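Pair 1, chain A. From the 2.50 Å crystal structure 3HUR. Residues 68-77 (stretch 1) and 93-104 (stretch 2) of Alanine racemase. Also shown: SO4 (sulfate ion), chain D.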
# COMPACT_ATOMS: atom_id res chain seq x y z
N ASN A 68 -27.66 3.08 -12.35
CA ASN A 68 -27.99 4.42 -11.93
C ASN A 68 -28.77 5.11 -13.06
O ASN A 68 -28.46 4.99 -14.24
CB ASN A 68 -26.71 5.21 -11.62
CG ASN A 68 -26.01 4.76 -10.32
OD1 ASN A 68 -26.43 5.12 -9.17
ND2 ASN A 68 -24.91 4.04 -10.49
N LEU A 69 -29.80 5.81 -12.67
CA LEU A 69 -30.53 6.64 -13.58
C LEU A 69 -29.58 7.52 -14.42
O LEU A 69 -29.64 7.55 -15.65
CB LEU A 69 -31.46 7.52 -12.77
CG LEU A 69 -32.40 8.39 -13.57
CD1 LEU A 69 -33.22 7.52 -14.51
CD2 LEU A 69 -33.27 9.24 -12.61
N ASP A 70 -28.67 8.22 -13.75
CA ASP A 70 -27.82 9.16 -14.45
C ASP A 70 -27.01 8.48 -15.57
O ASP A 70 -26.91 9.04 -16.65
CB ASP A 70 -27.05 10.09 -13.49
CG ASP A 70 -25.70 9.54 -13.01
OD1 ASP A 70 -25.52 8.30 -12.86
OD2 ASP A 70 -24.80 10.39 -12.75
N GLU A 71 -26.58 7.23 -15.42
CA GLU A 71 -26.02 6.49 -16.56
C GLU A 71 -27.01 6.24 -17.71
O GLU A 71 -26.61 6.19 -18.89
CB GLU A 71 -25.42 5.15 -16.13
CG GLU A 71 -24.49 4.50 -17.15
CD GLU A 71 -23.22 5.34 -17.44
OE1 GLU A 71 -22.89 6.28 -16.66
OE2 GLU A 71 -22.55 5.07 -18.48
N ALA A 72 -28.29 6.03 -17.38
CA ALA A 72 -29.34 5.86 -18.44
C ALA A 72 -29.43 7.14 -19.25
O ALA A 72 -29.28 7.11 -20.43
CB ALA A 72 -30.66 5.53 -17.83
N LEU A 73 -29.57 8.26 -18.55
CA LEU A 73 -29.64 9.59 -19.17
C LEU A 73 -28.44 9.91 -20.06
O LEU A 73 -28.63 10.36 -21.17
CB LEU A 73 -29.87 10.67 -18.09
CG LEU A 73 -31.19 10.47 -17.29
CD1 LEU A 73 -31.57 11.65 -16.41
CD2 LEU A 73 -32.35 10.17 -18.18
N GLU A 74 -27.23 9.59 -19.61
CA GLU A 74 -26.04 9.77 -20.42
C GLU A 74 -26.03 8.92 -21.65
O GLU A 74 -25.58 9.33 -22.69
CB GLU A 74 -24.78 9.38 -19.63
CG GLU A 74 -24.23 10.36 -18.58
CD GLU A 74 -23.00 9.75 -17.83
OE1 GLU A 74 -21.83 9.76 -18.34
OE2 GLU A 74 -23.25 9.23 -16.74
N LEU A 75 -26.38 7.66 -21.50
CA LEU A 75 -26.50 6.79 -22.65
C LEU A 75 -27.49 7.41 -23.67
O LEU A 75 -27.25 7.41 -24.87
CB LEU A 75 -26.93 5.39 -22.19
CG LEU A 75 -25.89 4.45 -21.51
CD1 LEU A 75 -26.56 3.25 -20.81
CD2 LEU A 75 -24.91 3.93 -22.56
N ARG A 76 -28.58 7.99 -23.17
CA ARG A 76 -29.60 8.58 -24.07
C ARG A 76 -29.02 9.75 -24.83
O ARG A 76 -29.14 9.82 -26.04
CB ARG A 76 -30.86 9.02 -23.32
CG ARG A 76 -31.72 7.88 -22.86
CD ARG A 76 -32.34 7.16 -24.05
NE ARG A 76 -33.20 6.04 -23.63
CZ ARG A 76 -33.20 4.86 -24.21
NH1 ARG A 76 -32.40 4.62 -25.23
NH2 ARG A 76 -33.96 3.89 -23.77
N GLN A 77 -28.36 10.65 -24.10
CA GLN A 77 -27.57 11.71 -24.68
C GLN A 77 -26.60 11.23 -25.75
O GLN A 77 -26.32 11.97 -26.68
CB GLN A 77 -26.73 12.41 -23.64
CG GLN A 77 -27.43 13.47 -22.83
CD GLN A 77 -26.42 14.46 -22.22
OE1 GLN A 77 -25.23 14.13 -22.01
NE2 GLN A 77 -26.90 15.67 -21.94
N SER A 93 -41.29 10.27 -8.06
CA SER A 93 -40.92 11.57 -8.59
C SER A 93 -40.13 11.49 -9.90
O SER A 93 -40.08 12.47 -10.64
CB SER A 93 -40.12 12.36 -7.53
OG SER A 93 -38.93 11.69 -7.16
N ASP A 94 -39.51 10.35 -10.21
CA ASP A 94 -38.78 10.19 -11.49
C ASP A 94 -39.63 9.59 -12.60
O ASP A 94 -39.14 9.37 -13.73
CB ASP A 94 -37.51 9.36 -11.32
CG ASP A 94 -36.46 10.06 -10.43
OD1 ASP A 94 -35.95 11.12 -10.82
OD2 ASP A 94 -36.13 9.51 -9.35
N LEU A 95 -40.90 9.35 -12.30
CA LEU A 95 -41.83 8.71 -13.25
C LEU A 95 -41.76 9.32 -14.64
O LEU A 95 -41.69 8.59 -15.63
CB LEU A 95 -43.27 8.67 -12.72
CG LEU A 95 -43.76 7.31 -12.17
CD1 LEU A 95 -42.65 6.55 -11.45
CD2 LEU A 95 -45.00 7.43 -11.28
N LYS A 96 -41.73 10.65 -14.68
CA LYS A 96 -41.68 11.38 -15.94
C LYS A 96 -40.39 11.09 -16.66
O LYS A 96 -40.37 10.92 -17.88
CB LYS A 96 -41.81 12.90 -15.69
N LEU A 97 -39.29 11.03 -15.93
CA LEU A 97 -38.02 10.79 -16.59
C LEU A 97 -38.02 9.41 -17.21
O LEU A 97 -37.69 9.25 -18.38
CB LEU A 97 -36.84 10.93 -15.62
CG LEU A 97 -36.39 12.36 -15.39
CD1 LEU A 97 -35.26 12.37 -14.37
CD2 LEU A 97 -35.98 13.05 -16.72
N PHE A 98 -38.40 8.42 -16.41
CA PHE A 98 -38.47 7.04 -16.91
C PHE A 98 -39.29 6.93 -18.17
O PHE A 98 -38.84 6.31 -19.13
CB PHE A 98 -39.07 6.07 -15.88
CG PHE A 98 -38.36 6.05 -14.54
CD1 PHE A 98 -36.99 5.91 -14.46
CD2 PHE A 98 -39.09 6.12 -13.36
CE1 PHE A 98 -36.36 5.87 -13.25
CE2 PHE A 98 -38.46 6.07 -12.12
CZ PHE A 98 -37.10 5.96 -12.07
N ILE A 99 -40.49 7.52 -18.20
CA ILE A 99 -41.37 7.38 -19.36
C ILE A 99 -40.80 8.10 -20.57
O ILE A 99 -40.72 7.54 -21.64
CB ILE A 99 -42.82 7.88 -19.06
CG1 ILE A 99 -43.46 7.03 -17.96
CG2 ILE A 99 -43.69 7.81 -20.30
CD1 ILE A 99 -44.51 7.80 -17.16
N ASP A 100 -40.38 9.34 -20.38
CA ASP A 100 -39.96 10.14 -21.54
C ASP A 100 -38.72 9.60 -22.21
O ASP A 100 -38.53 9.82 -23.41
CB ASP A 100 -39.69 11.59 -21.15
CG ASP A 100 -40.98 12.36 -20.74
OD1 ASP A 100 -42.14 11.89 -21.05
OD2 ASP A 100 -40.79 13.45 -20.10
N HIS A 101 -37.87 8.91 -21.44
CA HIS A 101 -36.60 8.40 -21.96
C HIS A 101 -36.59 6.88 -22.18
O HIS A 101 -35.51 6.30 -22.43
CB HIS A 101 -35.47 8.80 -21.00
CG HIS A 101 -35.27 10.27 -20.88
ND1 HIS A 101 -34.69 11.03 -21.88
CD2 HIS A 101 -35.54 11.13 -19.86
CE1 HIS A 101 -34.63 12.29 -21.48
NE2 HIS A 101 -35.14 12.37 -20.26
N ASP A 102 -37.78 6.26 -22.08
CA ASP A 102 -37.98 4.83 -22.36
C ASP A 102 -37.06 3.98 -21.49
O ASP A 102 -36.24 3.18 -22.00
CB ASP A 102 -37.69 4.53 -23.82
CG ASP A 102 -37.99 3.08 -24.18
OD1 ASP A 102 -38.94 2.53 -23.55
OD2 ASP A 102 -37.30 2.48 -25.08
N ILE A 103 -37.16 4.19 -20.18
CA ILE A 103 -36.36 3.46 -19.24
C ILE A 103 -37.23 2.50 -18.47
O ILE A 103 -38.25 2.90 -17.89
CB ILE A 103 -35.70 4.43 -18.21
CG1 ILE A 103 -34.74 5.38 -18.94
CG2 ILE A 103 -35.00 3.64 -17.10
CD1 ILE A 103 -34.02 6.32 -18.01
N VAL A 104 -36.82 1.23 -18.47
CA VAL A 104 -37.50 0.22 -17.70
C VAL A 104 -37.09 0.34 -16.26
O VAL A 104 -35.94 0.54 -15.97
CB VAL A 104 -37.09 -1.19 -18.17
CG1 VAL A 104 -37.73 -2.26 -17.27
CG2 VAL A 104 -37.45 -1.39 -19.62
S SO4 D . -22.32 3.72 -13.74
O1 SO4 D . -21.15 3.74 -12.88
O2 SO4 D . -23.45 2.90 -13.22
O3 SO4 D . -22.64 5.13 -13.92
O4 SO4 D . -21.86 3.14 -15.02

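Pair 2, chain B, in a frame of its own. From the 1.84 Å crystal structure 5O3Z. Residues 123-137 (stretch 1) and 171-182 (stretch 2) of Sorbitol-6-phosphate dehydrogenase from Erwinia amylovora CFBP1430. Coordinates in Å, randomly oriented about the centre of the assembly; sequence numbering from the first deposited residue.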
# COMPACT_ATOMS: atom_id res chain seq x y z
N CYS B 123 -0.89 -12.24 24.22
CA CYS B 123 -2.35 -12.12 24.32
C CYS B 123 -3.12 -12.76 23.21
O CYS B 123 -4.09 -13.47 23.48
CB CYS B 123 -2.78 -10.67 24.59
SG CYS B 123 -2.09 -10.14 26.19
N SER B 124 -2.69 -12.61 21.96
CA SER B 124 -3.36 -13.28 20.86
C SER B 124 -3.27 -14.83 20.92
O SER B 124 -4.25 -15.60 20.62
CB SER B 124 -2.73 -12.77 19.54
OG SER B 124 -3.01 -11.38 19.45
N ARG B 125 -2.06 -15.27 21.26
CA ARG B 125 -1.80 -16.70 21.43
C ARG B 125 -2.75 -17.33 22.42
O ARG B 125 -3.38 -18.34 22.11
CB ARG B 125 -0.35 -16.99 21.89
CG ARG B 125 -0.03 -18.49 21.79
CD ARG B 125 1.42 -18.80 22.06
NE ARG B 125 1.75 -18.58 23.47
CZ ARG B 125 2.98 -18.53 23.97
NH1 ARG B 125 4.06 -18.63 23.16
NH2 ARG B 125 3.15 -18.36 25.26
N GLU B 126 -2.78 -16.79 23.62
CA GLU B 126 -3.50 -17.42 24.74
C GLU B 126 -5.00 -17.33 24.64
O GLU B 126 -5.71 -18.30 25.00
CB GLU B 126 -3.04 -16.88 26.10
CG GLU B 126 -1.55 -17.08 26.36
CD GLU B 126 -1.13 -18.55 26.32
OE1 GLU B 126 -1.79 -19.34 27.02
OE2 GLU B 126 -0.19 -18.96 25.59
N PHE B 127 -5.50 -16.21 24.11
CA PHE B 127 -6.93 -16.10 23.91
C PHE B 127 -7.45 -16.71 22.70
O PHE B 127 -8.54 -17.24 22.74
CB PHE B 127 -7.34 -14.70 24.06
CG PHE B 127 -7.20 -14.21 25.45
CD1 PHE B 127 -8.15 -14.58 26.43
CD2 PHE B 127 -6.11 -13.46 25.82
CE1 PHE B 127 -8.00 -14.10 27.74
CE2 PHE B 127 -5.95 -13.00 27.12
CZ PHE B 127 -6.90 -13.32 28.08
N SER B 128 -6.69 -16.74 21.59
CA SER B 128 -7.06 -17.64 20.49
C SER B 128 -7.26 -19.09 20.87
O SER B 128 -8.16 -19.76 20.31
CB SER B 128 -6.09 -17.59 19.30
OG SER B 128 -4.76 -17.97 19.58
N LYS B 129 -6.42 -19.64 21.76
CA LYS B 129 -6.59 -21.04 22.19
C LYS B 129 -7.96 -21.23 22.84
O LYS B 129 -8.64 -22.24 22.59
CB LYS B 129 -5.53 -21.43 23.24
CG LYS B 129 -4.13 -21.59 22.71
CD LYS B 129 -3.14 -21.32 23.85
CE LYS B 129 -1.91 -22.17 23.80
NZ LYS B 129 -2.21 -23.51 24.36
N LEU B 130 -8.36 -20.29 23.68
CA LEU B 130 -9.69 -20.35 24.33
C LEU B 130 -10.80 -20.30 23.30
O LEU B 130 -11.87 -20.96 23.46
CB LEU B 130 -9.88 -19.24 25.39
CG LEU B 130 -9.04 -19.33 26.69
CD1 LEU B 130 -9.32 -18.14 27.62
CD2 LEU B 130 -9.28 -20.63 27.45
N MET B 131 -10.58 -19.53 22.23
CA MET B 131 -11.62 -19.30 21.23
C MET B 131 -11.77 -20.56 20.42
O MET B 131 -12.89 -20.97 20.09
CB MET B 131 -11.24 -18.12 20.32
CG MET B 131 -11.56 -16.80 20.90
SD MET B 131 -10.78 -15.51 19.88
CE MET B 131 -10.87 -14.10 20.95
N ILE B 132 -10.64 -21.17 20.10
CA ILE B 132 -10.57 -22.42 19.41
C ILE B 132 -11.18 -23.57 20.17
O ILE B 132 -11.97 -24.36 19.61
CB ILE B 132 -9.11 -22.76 19.04
CG1 ILE B 132 -8.67 -21.80 17.93
CG2 ILE B 132 -8.93 -24.20 18.54
CD1 ILE B 132 -7.17 -21.73 17.77
N ARG B 133 -10.84 -23.66 21.44
CA ARG B 133 -11.32 -24.75 22.32
C ARG B 133 -12.82 -24.79 22.34
O ARG B 133 -13.38 -25.83 22.15
CB ARG B 133 -10.84 -24.54 23.76
CG ARG B 133 -11.14 -25.72 24.69
CD ARG B 133 -11.02 -25.29 26.15
NE ARG B 133 -12.04 -24.31 26.53
CZ ARG B 133 -11.99 -23.50 27.60
NH1 ARG B 133 -10.97 -23.54 28.44
NH2 ARG B 133 -12.97 -22.63 27.84
N ASP B 134 -13.44 -23.64 22.58
CA ASP B 134 -14.90 -23.50 22.69
C ASP B 134 -15.63 -23.27 21.40
O ASP B 134 -16.79 -22.91 21.43
CB ASP B 134 -15.24 -22.31 23.60
CG ASP B 134 -14.95 -22.59 25.06
OD1 ASP B 134 -14.66 -23.78 25.33
OD2 ASP B 134 -15.01 -21.65 25.91
N GLY B 135 -14.98 -23.43 20.26
CA GLY B 135 -15.65 -23.16 18.95
C GLY B 135 -16.23 -21.77 18.67
O GLY B 135 -17.23 -21.65 17.98
N ILE B 136 -15.61 -20.72 19.18
CA ILE B 136 -16.10 -19.35 19.06
C ILE B 136 -15.49 -18.68 17.77
O ILE B 136 -14.29 -18.85 17.45
CB ILE B 136 -15.76 -18.55 20.36
CG1 ILE B 136 -16.66 -19.04 21.49
CG2 ILE B 136 -16.01 -17.08 20.17
CD1 ILE B 136 -16.16 -18.72 22.87
N LYS B 137 -16.33 -17.94 17.05
CA LYS B 137 -15.90 -17.23 15.88
C LYS B 137 -15.53 -15.89 16.38
O LYS B 137 -16.33 -14.93 16.30
CB LYS B 137 -17.02 -17.08 14.88
CG LYS B 137 -17.53 -18.38 14.29
CD LYS B 137 -18.88 -18.07 13.63
CE LYS B 137 -19.70 -19.31 13.36
NZ LYS B 137 -18.86 -20.41 12.82
N SER B 171 -0.51 -12.31 9.72
CA SER B 171 -0.18 -13.69 9.98
C SER B 171 -1.25 -14.33 10.90
O SER B 171 -1.66 -15.47 10.65
CB SER B 171 1.18 -13.84 10.68
OG SER B 171 2.23 -13.73 9.75
N LEU B 172 -1.60 -13.65 12.00
CA LEU B 172 -2.71 -14.14 12.88
C LEU B 172 -3.98 -14.46 12.10
O LEU B 172 -4.61 -15.52 12.28
CB LEU B 172 -3.08 -13.11 13.94
CG LEU B 172 -2.02 -12.87 15.04
CD1 LEU B 172 -2.35 -11.81 16.03
CD2 LEU B 172 -1.73 -14.16 15.75
N ALA B 173 -4.37 -13.53 11.25
CA ALA B 173 -5.56 -13.66 10.44
C ALA B 173 -5.48 -14.87 9.60
O ALA B 173 -6.47 -15.59 9.47
CB ALA B 173 -5.77 -12.40 9.56
N LEU B 174 -4.31 -15.16 9.02
CA LEU B 174 -4.20 -16.29 8.15
C LEU B 174 -4.17 -17.61 8.97
O LEU B 174 -4.69 -18.67 8.53
CB LEU B 174 -2.98 -16.21 7.22
CG LEU B 174 -2.92 -15.05 6.19
CD1 LEU B 174 -1.60 -15.19 5.44
CD2 LEU B 174 -4.08 -15.14 5.27
N ASP B 175 -3.52 -17.55 10.12
CA ASP B 175 -3.46 -18.75 11.00
C ASP B 175 -4.83 -19.07 11.57
O ASP B 175 -5.12 -20.24 11.85
CB ASP B 175 -2.50 -18.56 12.17
CG ASP B 175 -1.06 -18.70 11.78
OD1 ASP B 175 -0.70 -18.68 10.56
OD2 ASP B 175 -0.22 -18.81 12.69
N LEU B 176 -5.67 -18.06 11.74
CA LEU B 176 -6.91 -18.27 12.49
C LEU B 176 -8.17 -18.28 11.64
O LEU B 176 -9.24 -18.69 12.15
CB LEU B 176 -7.00 -17.29 13.66
CG LEU B 176 -5.83 -17.34 14.63
CD1 LEU B 176 -5.94 -16.23 15.68
CD2 LEU B 176 -5.79 -18.68 15.39
N ALA B 177 -8.03 -17.94 10.35
CA ALA B 177 -9.16 -17.98 9.43
C ALA B 177 -9.92 -19.28 9.49
O ALA B 177 -11.14 -19.24 9.47
CB ALA B 177 -8.71 -17.78 7.99
N GLU B 178 -9.24 -20.40 9.54
CA GLU B 178 -9.94 -21.66 9.46
C GLU B 178 -10.86 -21.83 10.68
O GLU B 178 -11.82 -22.56 10.63
CB GLU B 178 -8.95 -22.83 9.26
CG GLU B 178 -8.26 -23.25 10.56
CD GLU B 178 -6.94 -23.97 10.33
OE1 GLU B 178 -6.91 -25.22 10.43
OE2 GLU B 178 -5.88 -23.32 10.06
N TYR B 179 -10.60 -21.12 11.76
CA TYR B 179 -11.45 -21.17 12.96
C TYR B 179 -12.50 -20.07 13.02
O TYR B 179 -13.17 -19.92 14.03
CB TYR B 179 -10.58 -21.05 14.21
CG TYR B 179 -9.50 -22.06 14.29
CD1 TYR B 179 -9.81 -23.43 14.52
CD2 TYR B 179 -8.18 -21.70 14.18
CE1 TYR B 179 -8.82 -24.38 14.61
CE2 TYR B 179 -7.18 -22.64 14.30
CZ TYR B 179 -7.52 -23.98 14.51
OH TYR B 179 -6.51 -24.87 14.57
N GLY B 180 -12.66 -19.27 11.95
CA GLY B 180 -13.64 -18.20 11.96
C GLY B 180 -13.32 -17.09 12.90
O GLY B 180 -14.19 -16.37 13.37
N ILE B 181 -12.05 -16.95 13.25
CA ILE B 181 -11.65 -15.80 14.03
C ILE B 181 -11.02 -14.77 13.09
O ILE B 181 -10.13 -15.12 12.38
CB ILE B 181 -10.61 -16.15 15.12
CG1 ILE B 181 -11.15 -17.23 16.09
CG2 ILE B 181 -10.35 -14.90 15.96
CD1 ILE B 181 -10.10 -17.84 16.96
N THR B 182 -11.48 -13.54 13.14
CA THR B 182 -10.89 -12.42 12.44
C THR B 182 -10.01 -11.52 13.35
O THR B 182 -10.21 -11.43 14.54
CB THR B 182 -11.96 -11.54 11.78
OG1 THR B 182 -12.65 -10.79 12.77
CG2 THR B 182 -12.90 -12.32 10.97

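The sharpest difference lies at the matched positions R76(A) and G135(B). In pair 1 the arginine ties its helix to the turn of the second stretch; in pair 2 the glycine has no side chain, and no hydrogen bond crosses between the stretches. R76(A) points toward stretch 2 and lays the edge of its guanidinium against two backbone carbonyls: NE donates to O of H101(A) at 2.6 Å, and NH2 donates to O of D102(A) at 3.0 Å, with a weak bond from NH2 to O of H101(A) at 3.2 Å. A long salt bridge, 3.9 Å from R76(A) NH2 to D102(A) OD2, adds charge attraction alone, because that oxygen lies well out of the guanidinium plane. G135(B) follows the end of its helix with phi 58°, a value that favours glycine, and the chain runs on to K137(B), whose CA sits 3.2 Å from G180(B) O.

The shared frame is a helix packed against a second helix and the turn that follows it. Fourteen central residues superpose at 0.9 Å; the helix axes run 36° apart at 11.5 Å in pair 1 and 19° apart at 12.1 Å in pair 2. The turn matches closely: D102(A) and G180(B) coincide, both with positive phi, and next to them I103(A) and I181(B) superpose to 0.2 Å at CA.

These isoleucines fill the same pocket with the same m,t rotamer. I103(A) CD1 meets A72(A) CB at 3.5 Å, while I181(B) CD1 meets CB of the matching M131(B) at 3.6 Å; the beta carbon common to alanine and methionine gives the closest approach in both, and in pair 2 M131(B) SD adds a second approach, 3.8 Å from I181(B) CD1. One helical turn earlier, the solutions part. L69(A) reaches F98(A), CD1 to CE1 at 3.8 Å, and also I103(A), CD1 to CD1 at 3.8 Å. Its counterpart S128(B) is small, and L176(B), in place of the phenylalanine, approaches with CD1 3.9 Å from S128(B) CB.

L73(A) and I132(B) place their side-chain centres 0.6 Å apart, and each covers one face of a ring at the matched positions H101(A) and Y179(B). L73(A) CD2 stands 4.0 Å from the centroid of the H101(A) ring, 23° off its normal; I132(B) CG1 stands 3.7 Å from that of Y179(B), 11° off. Imidazole and phenol thus accept the same aliphatic lid. Overall the two pairs bury similar areas, 418 and 453 Å², although only pair 1 adds polar bonds across the contact.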